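PDB 3HV0: tryptophanyl-tRNA synthetase from Cryptosporidium parvum Iowa II, which probably catalyses the ATP-dependent attachment of L-tryptophan to its cognate tRNA, as a class I aminoacyl-tRNA synthetase. Local coordinates for residues V313-E325 with I347-T359. Sequence-based numbering, arbitrary orientation.
Sequences VDVSWQYLRFLME and IKSILVQELVKLT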
loop_
_atom_site.group_PDB
_atom_site.type_symbol
_atom_site.label_atom_id
_atom_site.label_comp_id
_atom_site.label_asym_id
_atom_site.label_seq_id
_atom_site.Cartn_x
_atom_site.Cartn_y
_atom_site.Cartn_z
ATOM N N VAL A 313 35.954 -17.454 -16.490
ATOM C CA VAL A 313 35.663 -16.110 -17.002
ATOM C C VAL A 313 34.871 -16.102 -18.319
ATOM O O VAL A 313 34.259 -15.089 -18.651
ATOM C CB VAL A 313 36.956 -15.309 -17.222
ATOM C CG1 VAL A 313 37.717 -15.172 -15.913
ATOM C CG2 VAL A 313 37.817 -15.968 -18.293
ATOM N N ASP A 314 34.895 -17.211 -19.065
ATOM C CA ASP A 314 34.206 -17.290 -20.359
ATOM C C ASP A 314 32.677 -17.319 -20.202
ATOM O O ASP A 314 32.102 -18.282 -19.679
ATOM C CB ASP A 314 34.682 -18.492 -21.178
ATOM C CG ASP A 314 34.170 -18.451 -22.614
ATOM O OD1 ASP A 314 34.853 -17.881 -23.500
ATOM O OD2 ASP A 314 33.068 -18.977 -22.858
ATOM N N VAL A 315 32.036 -16.252 -20.672
ATOM C CA VAL A 315 30.604 -16.053 -20.508
ATOM C C VAL A 315 29.819 -17.054 -21.335
ATOM O O VAL A 315 28.739 -17.483 -20.943
ATOM C CB VAL A 315 30.179 -14.615 -20.913
ATOM C CG1 VAL A 315 28.642 -14.454 -20.852
ATOM C CG2 VAL A 315 30.884 -13.567 -20.023
ATOM N N SER A 316 30.359 -17.426 -22.488
ATOM C CA SER A 316 29.697 -18.401 -23.350
ATOM C C SER A 316 29.683 -19.798 -22.716
ATOM O O SER A 316 28.679 -20.493 -22.780
ATOM C CB SER A 316 30.336 -18.425 -24.744
ATOM O OG SER A 316 30.150 -17.184 -25.419
ATOM N N TRP A 317 30.781 -20.201 -22.086
ATOM C CA TRP A 317 30.824 -21.504 -21.402
ATOM C C TRP A 317 29.794 -21.592 -20.272
ATOM O O TRP A 317 29.045 -22.570 -20.159
ATOM C CB TRP A 317 32.221 -21.777 -20.858
ATOM C CG TRP A 317 32.271 -22.917 -19.887
ATOM C CD1 TRP A 317 32.526 -22.834 -18.551
ATOM C CD2 TRP A 317 32.032 -24.306 -20.165
ATOM N NE1 TRP A 317 32.470 -24.080 -17.977
ATOM C CE2 TRP A 317 32.167 -25.004 -18.944
ATOM C CE3 TRP A 317 31.720 -25.028 -21.321
ATOM C CZ2 TRP A 317 32.003 -26.391 -18.849
ATOM C CZ3 TRP A 317 31.555 -26.403 -21.222
ATOM C CH2 TRP A 317 31.698 -27.068 -19.996
ATOM N N GLN A 318 29.770 -20.554 -19.443
ATOM C CA GLN A 318 28.828 -20.450 -18.336
ATOM C C GLN A 318 27.359 -20.428 -18.797
ATOM O O GLN A 318 26.493 -20.897 -18.080
ATOM C CB GLN A 318 29.132 -19.205 -17.491
ATOM N N TYR A 319 27.081 -19.896 -19.988
ATOM C CA TYR A 319 25.721 -19.945 -20.554
ATOM C C TYR A 319 25.297 -21.358 -20.947
ATOM O O TYR A 319 24.167 -21.764 -20.696
ATOM C CB TYR A 319 25.608 -19.062 -21.793
ATOM C CG TYR A 319 25.068 -17.688 -21.535
ATOM C CD1 TYR A 319 25.791 -16.768 -20.799
ATOM C CD2 TYR A 319 23.838 -17.303 -22.040
ATOM C CE1 TYR A 319 25.311 -15.505 -20.565
ATOM C CE2 TYR A 319 23.344 -16.039 -21.820
ATOM C CZ TYR A 319 24.088 -15.137 -21.083
ATOM O OH TYR A 319 23.598 -13.865 -20.856
ATOM N N LEU A 320 26.201 -22.086 -21.592
ATOM C CA LEU A 320 25.955 -23.470 -21.993
ATOM C C LEU A 320 25.705 -24.415 -20.826
ATOM O O LEU A 320 25.049 -25.441 -20.991
ATOM C CB LEU A 320 27.141 -24.004 -22.789
ATOM C CG LEU A 320 27.368 -23.373 -24.157
ATOM C CD1 LEU A 320 28.689 -23.850 -24.686
ATOM C CD2 LEU A 320 26.226 -23.709 -25.118
ATOM N N ARG A 321 26.256 -24.084 -19.656
ATOM C CA ARG A 321 26.029 -24.883 -18.448
ATOM C C ARG A 321 24.557 -24.861 -18.018
ATOM O O ARG A 321 24.035 -25.871 -17.546
ATOM C CB ARG A 321 26.937 -24.406 -17.313
ATOM C CG ARG A 321 28.410 -24.670 -17.593
ATOM C CD ARG A 321 29.320 -24.269 -16.456
ATOM N NE ARG A 321 29.305 -25.263 -15.387
ATOM C CZ ARG A 321 28.592 -25.174 -14.265
ATOM N NH1 ARG A 321 27.812 -24.123 -14.029
ATOM N NH2 ARG A 321 28.664 -26.150 -13.365
ATOM N N PHE A 322 23.902 -23.717 -18.214
ATOM C CA PHE A 322 22.487 -23.539 -17.899
ATOM C C PHE A 322 21.625 -24.221 -18.949
ATOM O O PHE A 322 20.599 -24.818 -18.624
ATOM C CB PHE A 322 22.100 -22.048 -17.862
ATOM C CG PHE A 322 22.681 -21.289 -16.700
ATOM C CD1 PHE A 322 24.046 -21.068 -16.605
ATOM C CD2 PHE A 322 21.867 -20.763 -15.722
ATOM C CE1 PHE A 322 24.596 -20.362 -15.546
ATOM C CE2 PHE A 322 22.413 -20.045 -14.653
ATOM C CZ PHE A 322 23.783 -19.849 -14.570
ATOM N N LEU A 323 22.041 -24.121 -20.212
ATOM C CA LEU A 323 21.209 -24.532 -21.348
ATOM C C LEU A 323 21.341 -26.014 -21.727
ATOM O O LEU A 323 20.337 -26.686 -21.963
ATOM C CB LEU A 323 21.511 -23.655 -22.573
ATOM C CG LEU A 323 20.734 -22.337 -22.677
ATOM C CD1 LEU A 323 20.819 -21.513 -21.413
ATOM C CD2 LEU A 323 21.253 -21.532 -23.853
ATOM N N MET A 324 22.567 -26.529 -21.789
ATOM C CA MET A 324 22.791 -27.838 -22.410
ATOM C C MET A 324 22.298 -29.011 -21.571
ATOM O O MET A 324 22.915 -29.375 -20.578
ATOM C CB MET A 324 24.261 -28.041 -22.794
ATOM C CG MET A 324 24.611 -27.490 -24.173
ATOM S SD MET A 324 25.886 -28.438 -24.982
ATOM C CE MET A 324 27.090 -28.539 -23.667
ATOM N N GLU A 325 21.193 -29.608 -22.003
ATOM C CA GLU A 325 20.645 -30.808 -21.358
ATOM C C GLU A 325 21.494 -32.066 -21.601
ATOM O O GLU A 325 21.265 -33.095 -20.964
ATOM C CB GLU A 325 19.195 -31.045 -21.816
ATOM C CG GLU A 325 18.182 -30.161 -21.084
ATOM C CD GLU A 325 17.138 -29.524 -22.001
ATOM O OE1 GLU A 325 16.590 -30.220 -22.887
ATOM O OE2 GLU A 325 16.863 -28.315 -21.825
ATOM N N ILE A 347 32.897 -22.132 -29.736
ATOM C CA ILE A 347 32.105 -22.206 -28.508
ATOM C C ILE A 347 30.991 -21.170 -28.529
ATOM O O ILE A 347 29.914 -21.410 -27.975
ATOM C CB ILE A 347 32.957 -22.037 -27.211
ATOM C CG1 ILE A 347 32.128 -22.396 -25.968
ATOM C CG2 ILE A 347 33.473 -20.619 -27.072
ATOM C CD1 ILE A 347 32.942 -22.524 -24.687
ATOM N N LYS A 348 31.247 -20.026 -29.157
ATOM C CA LYS A 348 30.244 -18.967 -29.234
ATOM C C LYS A 348 29.144 -19.309 -30.227
ATOM O O LYS A 348 28.004 -18.864 -30.067
ATOM C CB LYS A 348 30.888 -17.639 -29.605
ATOM C CG LYS A 348 31.831 -17.126 -28.544
ATOM C CD LYS A 348 32.564 -15.890 -29.008
ATOM C CE LYS A 348 31.811 -14.626 -28.638
ATOM N NZ LYS A 348 31.972 -14.300 -27.184
ATOM N N SER A 349 29.488 -20.101 -31.242
ATOM C CA SER A 349 28.509 -20.534 -32.241
ATOM C C SER A 349 27.598 -21.617 -31.667
ATOM O O SER A 349 26.382 -21.564 -31.843
ATOM C CB SER A 349 29.197 -21.020 -33.517
ATOM O OG SER A 349 28.284 -21.710 -34.351
ATOM N N ILE A 350 28.182 -22.584 -30.967
ATOM C CA ILE A 350 27.396 -23.642 -30.322
ATOM C C ILE A 350 26.317 -23.052 -29.396
ATOM O O ILE A 350 25.166 -23.489 -29.407
ATOM C CB ILE A 350 28.294 -24.607 -29.515
ATOM C CG1 ILE A 350 29.235 -25.372 -30.451
ATOM C CG2 ILE A 350 27.443 -25.588 -28.737
ATOM C CD1 ILE A 350 30.334 -26.143 -29.747
ATOM N N LEU A 351 26.713 -22.059 -28.602
ATOM C CA LEU A 351 25.798 -21.318 -27.715
ATOM C C LEU A 351 24.697 -20.575 -28.470
ATOM O O LEU A 351 23.537 -20.597 -28.058
ATOM C CB LEU A 351 26.587 -20.313 -26.874
ATOM C CG LEU A 351 25.785 -19.302 -26.070
ATOM C CD1 LEU A 351 24.842 -20.003 -25.106
ATOM C CD2 LEU A 351 26.722 -18.388 -25.335
ATOM N N VAL A 352 25.071 -19.902 -29.558
ATOM C CA VAL A 352 24.114 -19.195 -30.422
ATOM C C VAL A 352 22.999 -20.124 -30.900
ATOM O O VAL A 352 21.818 -19.769 -30.809
ATOM C CB VAL A 352 24.811 -18.545 -31.665
ATOM C CG1 VAL A 352 23.780 -18.114 -32.728
ATOM C CG2 VAL A 352 25.678 -17.353 -31.239
ATOM N N GLN A 353 23.368 -21.311 -31.383
ATOM C CA GLN A 353 22.370 -22.236 -31.903
ATOM C C GLN A 353 21.526 -22.855 -30.799
ATOM O O GLN A 353 20.348 -23.136 -31.018
ATOM C CB GLN A 353 22.995 -23.300 -32.814
ATOM C CG GLN A 353 23.347 -24.646 -32.188
ATOM C CD GLN A 353 23.520 -25.728 -33.249
ATOM O OE1 GLN A 353 22.868 -26.773 -33.194
ATOM N NE2 GLN A 353 24.377 -25.465 -34.245
ATOM N N GLU A 354 22.118 -23.055 -29.621
ATOM C CA GLU A 354 21.352 -23.446 -28.422
ATOM C C GLU A 354 20.360 -22.363 -28.000
ATOM O O GLU A 354 19.194 -22.652 -27.723
ATOM C CB GLU A 354 22.287 -23.761 -27.253
ATOM C CG GLU A 354 22.976 -25.119 -27.352
ATOM C CD GLU A 354 22.040 -26.308 -27.111
ATOM O OE1 GLU A 354 21.172 -26.239 -26.221
ATOM O OE2 GLU A 354 22.192 -27.332 -27.801
ATOM N N LEU A 355 20.837 -21.121 -27.954
ATOM C CA LEU A 355 19.993 -19.979 -27.614
ATOM C C LEU A 355 18.797 -19.800 -28.553
ATOM O O LEU A 355 17.713 -19.431 -28.095
ATOM C CB LEU A 355 20.804 -18.677 -27.574
ATOM C CG LEU A 355 21.530 -18.367 -26.268
ATOM C CD1 LEU A 355 22.227 -17.026 -26.353
ATOM C CD2 LEU A 355 20.546 -18.390 -25.091
ATOM N N VAL A 356 18.983 -20.051 -29.851
ATOM C CA VAL A 356 17.902 -19.818 -30.815
ATOM C C VAL A 356 16.907 -20.980 -30.834
ATOM O O VAL A 356 15.715 -20.771 -31.066
ATOM C CB VAL A 356 18.407 -19.532 -32.230
ATOM C CG1 VAL A 356 19.512 -18.485 -32.186
ATOM C CG2 VAL A 356 18.858 -20.803 -32.896
ATOM N N LYS A 357 17.399 -22.193 -30.591
ATOM C CA LYS A 357 16.520 -23.334 -30.333
ATOM C C LYS A 357 15.635 -23.017 -29.134
ATOM O O LYS A 357 14.419 -23.176 -29.205
ATOM C CB LYS A 357 17.325 -24.606 -30.062
ATOM N N LEU A 358 16.248 -22.551 -28.045
ATOM C CA LEU A 358 15.504 -22.150 -26.843
ATOM C C LEU A 358 14.519 -21.022 -27.138
ATOM O O LEU A 358 13.348 -21.087 -26.772
ATOM C CB LEU A 358 16.464 -21.685 -25.746
ATOM C CG LEU A 358 15.856 -21.323 -24.390
ATOM C CD1 LEU A 358 15.422 -22.583 -23.655
ATOM C CD2 LEU A 358 16.840 -20.541 -23.544
ATOM N N THR A 359 15.020 -19.992 -27.804
ATOM C CA THR A 359 14.288 -18.758 -28.004
ATOM C C THR A 359 13.169 -18.936 -29.043
ATOM O O THR A 359 12.157 -18.245 -29.002
ATOM C CB THR A 359 15.264 -17.617 -28.387
ATOM O OG1 THR A 359 15.043 -16.484 -27.533
ATOM C CG2 THR A 359 15.140 -17.246 -29.859
HETATM O O HOH W 1 32.847 -16.012 -24.696
#
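The indole of Trp-317 and the ring of Tyr-319 are each met obliquely, by CD1 of Ile-347 and by CD2 of Leu-351. CG of Arg-321 sits 4.0 Å above one face of the indole, displaced from its middle. The contact is a knobs-into-holes packing of two helices, 315-323 and 344-367, in the helical part of this class I synthetase that follows the strands of its nucleotide-binding fold; the local axes run 37° apart and approach to 9.3 Å. Leu-320 is one knob, held among Ile-347, Ile-350, Leu-351 and Glu-354, its CD2 lying 3.6 Å from CA of Leu-351. Leu-351 answers as a knob between Ser-316, Tyr-319, Leu-320 and Leu-323. With its CG anti to the backbone N (chi1 170°), it spreads its two methyls along the partner helix, CD1 at 3.5 Å from CB of Tyr-319 and CD2 against CA of Ser-316. One turn on, Leu-323 crosses Leu-355 at about a right angle, their CD2 methyls meeting at 3.5 Å. Helix 282-292 adds Ile-289, which touches both Ser-316 and Leu-355, while helix 327-339 packs Leu-330 on Trp-317 and Met-324. Polar links gather at the N-terminal end of helix 315-323, where Asp-314 is the N-cap: its OD2 accepts from Trp-317 N at 2.7 Å, with an angle of 151° at the hydrogen. Its OD1 accepts from a water that in turn accepts from both Ser-316 OG, 3.0 Å away, and Lys-348 NZ.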